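Local coordinates for protein lyase/mutase (PDB 4LSB) that is a lyase/mutase-type enzyme with a TIM-barrel fold that carries a bound magnesium ion, at residues L182-P196 with V207-M219. Numbering follows the deposited sequence.
Sequences LVAYRDAGADVLYAP and VTRAVGAPVNVVM
Val211 is the knob on helix 207-211: its CG1 fits against the branch of Leu193, 3.5 Å from CD2, while CG2 faces Leu182 CB and, more loosely, Val183 CG2. Two branches of one valine thus meet a strand and a helix at once. Ala213 CB fits the shallow hollow between Leu193 CD2 and Arg186 CG, and Leu182 CD1 reaches Val207 CG1. Arg186 lies beside Ala213, and its chain, turned at chi3 (73°), brings NH1 to Val211 O at 3.0 Å, above the carbonyl plane rather than on a lone pair; NH2 makes a salt bridge to Asp187 OD1, meeting that oxygen's syn lone pair, and NE adds a weak bond to the same oxygen, so the guanidinium is held from both segments. Strands 192-194 and 215-218 are parallel neighbours in the TIM barrel, the second reached through helix 201-211 in a beta-alpha-beta crossover. Leu193 bonds through its N to Pro214 O and through its O to Asn216 N, and its side chain, like that of Val215, faces the helix layer. Tyr194 and Asn216 project from the other face, into the barrel. Both carry CG anti to the backbone N (chi1 171° in Tyr194) and run side by side, and Asn216 ND2 comes to rest over the centre of the Tyr194 ring, 3.3 Å above its plane, the amide inclined 55° to it. Arg238 and Ser240 of the next strand hold that amide. Pro196 CD covers the opposite ring face toward the rim, while Val218 CG1 sits at the ring edge, 3.8 Å from Tyr194 CE1. Where the strands part, water 1 joins Ala195 N to Asn216 O and water 2 joins Ala195 O to Val218 N, with the Pro196 side chain about 9 Å from the magnesium ion.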
ATOM      1  N   LEU B 182      13.800  -8.613  29.874  1.00 20.77           N
ATOM      2  CA  LEU B 182      14.306  -7.392  29.244  1.00 19.51           C
ATOM      3  C   LEU B 182      15.595  -6.990  29.870  1.00 19.17           C
ATOM      4  O   LEU B 182      16.502  -6.552  29.192  1.00 18.66           O
ATOM      5  CB  LEU B 182      13.340  -6.209  29.302  1.00 18.19           C
ATOM      6  CG  LEU B 182      12.051  -6.360  28.521  1.00 18.96           C
ATOM      7  CD1 LEU B 182      11.209  -5.099  28.699  1.00 18.86           C
ATOM      8  CD2 LEU B 182      12.313  -6.589  27.049  1.00 19.66           C
ATOM      9  N   VAL B 183      15.668  -7.106  31.188  1.00 19.99           N
ATOM     10  CA  VAL B 183      16.914  -6.813  31.892  1.00 19.69           C
ATOM     11  C   VAL B 183      18.050  -7.790  31.450  1.00 20.75           C
ATOM     12  O   VAL B 183      19.202  -7.412  31.287  1.00 19.95           O
ATOM     13  CB  VAL B 183      16.685  -6.929  33.419  1.00 21.55           C
ATOM     14  CG1 VAL B 183      18.014  -6.965  34.160  1.00 22.33           C
ATOM     15  CG2 VAL B 183      15.821  -5.782  33.895  1.00 21.43           C
ATOM     16  N   ALA B 184      17.687  -9.031  31.223  1.00 21.24           N
ATOM     17  CA  ALA B 184      18.679 -10.026  30.818  1.00 22.33           C
ATOM     18  C   ALA B 184      19.173  -9.754  29.380  1.00 21.42           C
ATOM     19  O   ALA B 184      20.356  -9.943  29.074  1.00 19.77           O
ATOM     20  CB  ALA B 184      18.113 -11.412  30.927  1.00 21.77           C
ATOM     21  N   TYR B 185      18.254  -9.337  28.530  1.00 20.70           N
ATOM     22  CA  TYR B 185      18.578  -8.936  27.171  1.00 20.42           C
ATOM     23  C   TYR B 185      19.468  -7.671  27.161  1.00 19.99           C
ATOM     24  O   TYR B 185      20.416  -7.602  26.397  1.00 19.78           O
ATOM     25  CB  TYR B 185      17.291  -8.724  26.351  1.00 20.82           C
ATOM     26  CG  TYR B 185      16.301  -9.891  26.300  1.00 21.55           C
ATOM     27  CD1 TYR B 185      16.688 -11.205  26.653  1.00 22.80           C
ATOM     28  CD2 TYR B 185      14.984  -9.703  25.885  1.00 21.56           C
ATOM     29  CE1 TYR B 185      15.786 -12.278  26.602  1.00 23.34           C
ATOM     30  CE2 TYR B 185      14.098 -10.761  25.811  1.00 22.21           C
ATOM     31  CZ  TYR B 185      14.508 -12.065  26.170  1.00 23.11           C
ATOM     32  OH  TYR B 185      13.618 -13.116  26.152  1.00 24.83           O
ATOM     33  N   ARG B 186      19.173  -6.704  28.022  1.00 19.83           N
ATOM     34  CA  ARG B 186      19.991  -5.506  28.186  1.00 20.83           C
ATOM     35  C   ARG B 186      21.397  -5.946  28.630  1.00 22.30           C
ATOM     36  O   ARG B 186      22.407  -5.478  28.105  1.00 20.16           O
ATOM     37  CB  ARG B 186      19.372  -4.573  29.233  1.00 22.02           C
ATOM     38  CG  ARG B 186      20.124  -3.281  29.448  1.00 23.29           C
ATOM     39  CD  ARG B 186      19.880  -2.751  30.832  1.00 24.32           C
ATOM     40  NE  ARG B 186      20.575  -3.528  31.868  1.00 24.09           N
ATOM     41  CZ  ARG B 186      20.162  -3.630  33.127  1.00 26.32           C
ATOM     42  NH1 ARG B 186      19.055  -3.034  33.515  1.00 28.63           N
ATOM     43  NH2 ARG B 186      20.868  -4.327  34.018  1.00 25.81           N
ATOM     44  N   ASP B 187      21.461  -6.869  29.595  1.00 22.77           N
ATOM     45  CA  ASP B 187      22.769  -7.280  30.090  1.00 25.47           C
ATOM     46  C   ASP B 187      23.552  -8.060  29.045  1.00 25.19           C
ATOM     47  O   ASP B 187      24.769  -8.004  29.023  1.00 27.35           O
ATOM     48  CB  ASP B 187      22.643  -8.089  31.371  1.00 24.87           C
ATOM     49  CG  ASP B 187      22.218  -7.245  32.529  1.00 26.15           C
ATOM     50  OD1 ASP B 187      22.222  -6.000  32.409  1.00 25.69           O
ATOM     51  OD2 ASP B 187      21.832  -7.849  33.558  1.00 28.09           O
ATOM     52  N   ALA B 188      22.844  -8.739  28.155  1.00 23.67           N
ATOM     53  CA  ALA B 188      23.498  -9.353  27.023  1.00 24.59           C
ATOM     54  C   ALA B 188      23.997  -8.386  25.930  1.00 23.26           C
ATOM     55  O   ALA B 188      24.718  -8.827  25.051  1.00 23.47           O
ATOM     56  CB  ALA B 188      22.613 -10.426  26.437  1.00 25.51           C
ATOM     57  N   GLY B 189      23.589  -7.108  25.970  1.00 21.79           N
ATOM     58  CA  GLY B 189      24.099  -6.044  25.075  1.00 20.19           C
ATOM     59  C   GLY B 189      23.028  -5.370  24.200  1.00 19.24           C
ATOM     60  O   GLY B 189      23.322  -4.560  23.324  1.00 18.31           O
ATOM     61  N   ALA B 190      21.769  -5.768  24.361  1.00 18.13           N
ATOM     62  CA  ALA B 190      20.678  -5.102  23.590  1.00 17.26           C
ATOM     63  C   ALA B 190      20.649  -3.583  23.838  1.00 16.80           C
ATOM     64  O   ALA B 190      20.871  -3.111  24.946  1.00 17.65           O
ATOM     65  CB  ALA B 190      19.338  -5.752  23.892  1.00 16.97           C
ATOM     66  N   ASP B 191      20.403  -2.792  22.799  1.00 15.95           N
ATOM     67  CA  ASP B 191      20.456  -1.334  22.954  1.00 16.57           C
ATOM     68  C   ASP B 191      19.131  -0.744  23.350  1.00 16.05           C
ATOM     69  O   ASP B 191      19.074   0.285  24.001  1.00 16.50           O
ATOM     70  CB  ASP B 191      20.881  -0.725  21.625  1.00 16.75           C
ATOM     71  CG  ASP B 191      22.210  -1.263  21.160  1.00 18.67           C
ATOM     72  OD1 ASP B 191      23.230  -0.904  21.786  1.00 19.64           O
ATOM     73  OD2 ASP B 191      22.250  -2.040  20.186  1.00 16.24           O
ATOM     74  N   VAL B 192      18.046  -1.394  22.936  1.00 16.13           N
ATOM     75  CA  VAL B 192      16.694  -0.889  23.163  1.00 15.37           C
ATOM     76  C   VAL B 192      15.862  -2.075  23.558  1.00 15.07           C
ATOM     77  O   VAL B 192      16.100  -3.184  23.070  1.00 16.05           O
ATOM     78  CB  VAL B 192      16.087  -0.237  21.915  1.00 15.09           C
ATOM     79  CG1 VAL B 192      14.688   0.290  22.223  1.00 15.49           C
ATOM     80  CG2 VAL B 192      16.981   0.859  21.376  1.00 15.63           C
ATOM     81  N   LEU B 193      14.989  -1.892  24.540  1.00 14.89           N
ATOM     82  CA  LEU B 193      14.194  -3.006  25.061  1.00 15.41           C
ATOM     83  C   LEU B 193      12.701  -2.748  24.780  1.00 14.91           C
ATOM     84  O   LEU B 193      12.227  -1.648  24.872  1.00 13.98           O
ATOM     85  CB  LEU B 193      14.395  -3.206  26.576  1.00 15.37           C
ATOM     86  CG  LEU B 193      15.761  -3.702  27.045  1.00 15.59           C
ATOM     87  CD1 LEU B 193      16.193  -4.984  26.334  1.00 15.81           C
ATOM     88  CD2 LEU B 193      16.771  -2.581  26.871  1.00 15.36           C
ATOM     89  N   TYR B 194      11.963  -3.792  24.456  1.00 15.16           N
ATOM     90  CA  TYR B 194      10.576  -3.601  23.995  1.00 16.21           C
ATOM     91  C   TYR B 194       9.708  -4.816  24.380  1.00 17.74           C
ATOM     92  O   TYR B 194      10.023  -5.938  23.984  1.00 17.50           O
ATOM     93  CB  TYR B 194      10.599  -3.377  22.493  1.00 16.06           C
ATOM     94  CG  TYR B 194       9.288  -3.339  21.658  1.00 16.29           C
ATOM     95  CD1 TYR B 194       8.038  -3.058  22.190  1.00 17.18           C
ATOM     96  CD2 TYR B 194       9.365  -3.510  20.289  1.00 17.19           C
ATOM     97  CE1 TYR B 194       6.902  -3.013  21.382  1.00 17.09           C
ATOM     98  CE2 TYR B 194       8.252  -3.470  19.493  1.00 17.43           C
ATOM     99  CZ  TYR B 194       7.022  -3.220  20.050  1.00 18.06           C
ATOM    100  OH  TYR B 194       5.952  -3.179  19.176  1.00 16.48           O
ATOM    101  N   ALA B 195       8.637  -4.556  25.144  1.00 17.39           N
ATOM    102  CA  ALA B 195       7.614  -5.584  25.475  1.00 20.38           C
ATOM    103  C   ALA B 195       6.236  -5.214  24.899  1.00 19.76           C
ATOM    104  O   ALA B 195       5.490  -4.504  25.532  1.00 22.06           O
ATOM    105  CB  ALA B 195       7.514  -5.731  26.975  1.00 20.27           C
ATOM    106  N   PRO B 196       5.908  -5.684  23.695  1.00 20.51           N
ATOM    107  CA  PRO B 196       4.640  -5.281  23.122  1.00 19.67           C
ATOM    108  C   PRO B 196       3.476  -5.855  23.930  1.00 21.66           C
ATOM    109  O   PRO B 196       3.585  -6.946  24.495  1.00 21.16           O
ATOM    110  CB  PRO B 196       4.694  -5.827  21.700  1.00 20.12           C
ATOM    111  CG  PRO B 196       5.732  -6.882  21.730  1.00 19.61           C
ATOM    112  CD  PRO B 196       6.683  -6.538  22.780  1.00 19.88           C
ATOM    113  N   VAL B 207       8.726  -0.827  34.043  1.00 16.29           N
ATOM    114  CA  VAL B 207       9.665  -1.304  32.989  1.00 16.55           C
ATOM    115  C   VAL B 207      10.824  -0.322  32.767  1.00 16.03           C
ATOM    116  O   VAL B 207      11.968  -0.732  32.813  1.00 15.80           O
ATOM    117  CB  VAL B 207       8.971  -1.567  31.634  1.00 15.98           C
ATOM    118  CG1 VAL B 207       9.983  -2.020  30.614  1.00 16.49           C
ATOM    119  CG2 VAL B 207       7.979  -2.685  31.819  1.00 16.66           C
ATOM    120  N   THR B 208      10.528   0.946  32.543  1.00 15.78           N
ATOM    121  CA  THR B 208      11.600   1.886  32.198  1.00 16.67           C
ATOM    122  C   THR B 208      12.545   2.084  33.392  1.00 17.32           C
ATOM    123  O   THR B 208      13.772   2.223  33.225  1.00 18.96           O
ATOM    124  CB  THR B 208      11.027   3.244  31.739  1.00 17.02           C
ATOM    125  OG1 THR B 208      10.332   3.890  32.819  1.00 16.89           O
ATOM    126  CG2 THR B 208      10.010   3.069  30.595  1.00 17.18           C
ATOM    127  N   ARG B 209      11.982   2.153  34.601  1.00 18.77           N
ATOM    128  CA  ARG B 209      12.843   2.287  35.789  1.00 21.00           C
ATOM    129  C   ARG B 209      13.803   1.098  35.976  1.00 21.31           C
ATOM    130  O   ARG B 209      15.010   1.279  36.247  1.00 22.02           O
ATOM    131  CB  ARG B 209      11.999   2.480  37.069  1.00 23.02           C
ATOM    132  CG  ARG B 209      12.752   3.187  38.206  1.00 25.75           C
ATOM    133  CD  ARG B 209      11.850   3.347  39.458  1.00 27.00           C
ATOM    134  NE  ARG B 209      11.575   2.001  39.921  1.00 29.05           N
ATOM    135  CZ  ARG B 209      12.376   1.293  40.715  1.00 31.80           C
ATOM    136  NH1 ARG B 209      13.474   1.837  41.256  1.00 31.87           N
ATOM    137  NH2 ARG B 209      12.051   0.051  41.016  1.00 34.46           N
ATOM    138  N   ALA B 210      13.266  -0.104  35.878  1.00 20.55           N
ATOM    139  CA  ALA B 210      14.076  -1.321  36.024  1.00 21.65           C
ATOM    140  C   ALA B 210      15.088  -1.525  34.889  1.00 20.55           C
ATOM    141  O   ALA B 210      16.156  -2.032  35.116  1.00 19.64           O
ATOM    142  CB  ALA B 210      13.192  -2.557  36.087  1.00 22.23           C
ATOM    143  N   VAL B 211      14.714  -1.198  33.668  1.00 20.30           N
ATOM    144  CA  VAL B 211      15.580  -1.434  32.518  1.00 19.30           C
ATOM    145  C   VAL B 211      16.673  -0.355  32.409  1.00 20.60           C
ATOM    146  O   VAL B 211      17.823  -0.680  32.155  1.00 19.83           O
ATOM    147  CB  VAL B 211      14.732  -1.541  31.254  1.00 19.65           C
ATOM    148  CG1 VAL B 211      15.583  -1.427  30.006  1.00 19.29           C
ATOM    149  CG2 VAL B 211      13.998  -2.827  31.237  1.00 19.66           C
ATOM    150  N   GLY B 212      16.306   0.914  32.625  1.00 20.79           N
ATOM    151  CA  GLY B 212      17.246   2.027  32.558  1.00 22.52           C
ATOM    152  C   GLY B 212      17.636   2.426  31.118  1.00 21.63           C
ATOM    153  O   GLY B 212      17.511   3.570  30.725  1.00 23.72           O
ATOM    154  N   ALA B 213      18.121   1.467  30.349  1.00 21.10           N
ATOM    155  CA  ALA B 213      18.429   1.649  28.922  1.00 19.30           C
ATOM    156  C   ALA B 213      17.134   2.011  28.166  1.00 17.87           C
ATOM    157  O   ALA B 213      16.045   1.856  28.706  1.00 19.34           O
ATOM    158  CB  ALA B 213      19.016   0.351  28.393  1.00 18.56           C
ATOM    159  N   PRO B 214      17.246   2.495  26.930  1.00 16.80           N
ATOM    160  CA  PRO B 214      16.054   2.923  26.204  1.00 15.51           C
ATOM    161  C   PRO B 214      14.983   1.846  26.082  1.00 14.86           C
ATOM    162  O   PRO B 214      15.277   0.705  25.724  1.00 15.26           O
ATOM    163  CB  PRO B 214      16.594   3.266  24.838  1.00 14.95           C
ATOM    164  CG  PRO B 214      17.992   3.787  25.129  1.00 17.26           C
ATOM    165  CD  PRO B 214      18.473   2.810  26.161  1.00 17.04           C
ATOM    166  N   VAL B 215      13.745   2.258  26.224  1.00 14.27           N
ATOM    167  CA  VAL B 215      12.588   1.367  26.042  1.00 14.13           C
ATOM    168  C   VAL B 215      11.705   1.885  24.908  1.00 14.15           C
ATOM    169  O   VAL B 215      11.460   3.101  24.806  1.00 14.12           O
ATOM    170  CB  VAL B 215      11.813   1.211  27.364  1.00 13.79           C
ATOM    171  CG1 VAL B 215      10.448   0.535  27.172  1.00 13.58           C
ATOM    172  CG2 VAL B 215      12.660   0.451  28.372  1.00 14.30           C
ATOM    173  N   ASN B 216      11.255   0.967  24.036  1.00 14.19           N
ATOM    174  CA  ASN B 216      10.263   1.292  22.998  1.00 14.01           C
ATOM    175  C   ASN B 216       8.936   0.780  23.515  1.00 14.49           C
ATOM    176  O   ASN B 216       8.866  -0.327  24.047  1.00 14.52           O
ATOM    177  CB  ASN B 216      10.629   0.537  21.698  1.00 13.90           C
ATOM    178  CG  ASN B 216       9.630   0.750  20.570  1.00 14.02           C
ATOM    179  OD1 ASN B 216       9.902   1.514  19.685  1.00 15.01           O
ATOM    180  ND2 ASN B 216       8.519  -0.002  20.548  1.00 13.94           N
ATOM    181  N   VAL B 217       7.891   1.585  23.334  1.00 14.72           N
ATOM    182  CA  VAL B 217       6.518   1.189  23.616  1.00 15.70           C
ATOM    183  C   VAL B 217       5.723   1.349  22.313  1.00 15.77           C
ATOM    184  O   VAL B 217       5.936   2.325  21.575  1.00 15.26           O
ATOM    185  CB  VAL B 217       5.906   2.104  24.692  1.00 16.42           C
ATOM    186  CG1 VAL B 217       4.404   1.972  24.727  1.00 16.16           C
ATOM    187  CG2 VAL B 217       6.551   1.770  26.043  1.00 16.24           C
ATOM    188  N   VAL B 218       4.876   0.369  22.013  1.00 15.94           N
ATOM    189  CA  VAL B 218       4.026   0.442  20.813  1.00 16.10           C
ATOM    190  C   VAL B 218       2.646   0.919  21.239  1.00 17.23           C
ATOM    191  O   VAL B 218       2.146   0.536  22.285  1.00 16.58           O
ATOM    192  CB  VAL B 218       3.922  -0.898  20.045  1.00 16.67           C
ATOM    193  CG1 VAL B 218       3.300  -1.998  20.890  1.00 17.52           C
ATOM    194  CG2 VAL B 218       3.126  -0.701  18.766  1.00 17.17           C
ATOM    195  N   MET B 219       2.075   1.787  20.420  1.00 19.42           N
ATOM    196  CA  MET B 219       0.780   2.300  20.638  1.00 21.42           C
ATOM    197  C   MET B 219      -0.147   1.828  19.512  1.00 24.40           C
ATOM    198  O   MET B 219       0.253   1.801  18.342  1.00 24.67           O
ATOM    199  CB  MET B 219       0.798   3.825  20.731  1.00 21.90           C
ATOM    200  CG  MET B 219       1.192   4.289  22.104  1.00 21.95           C
ATOM    201  SD  MET B 219      -0.132   4.017  23.293  1.00 25.28           S
ATOM    202  CE  MET B 219       0.746   3.157  24.583  1.00 24.61           C
TER
HETATM  203  O   HOH W   1       7.832  -1.969  26.058  1.00 15.48           O
HETATM  204  O   HOH W   2       4.732  -1.769  24.215  1.00 24.14           O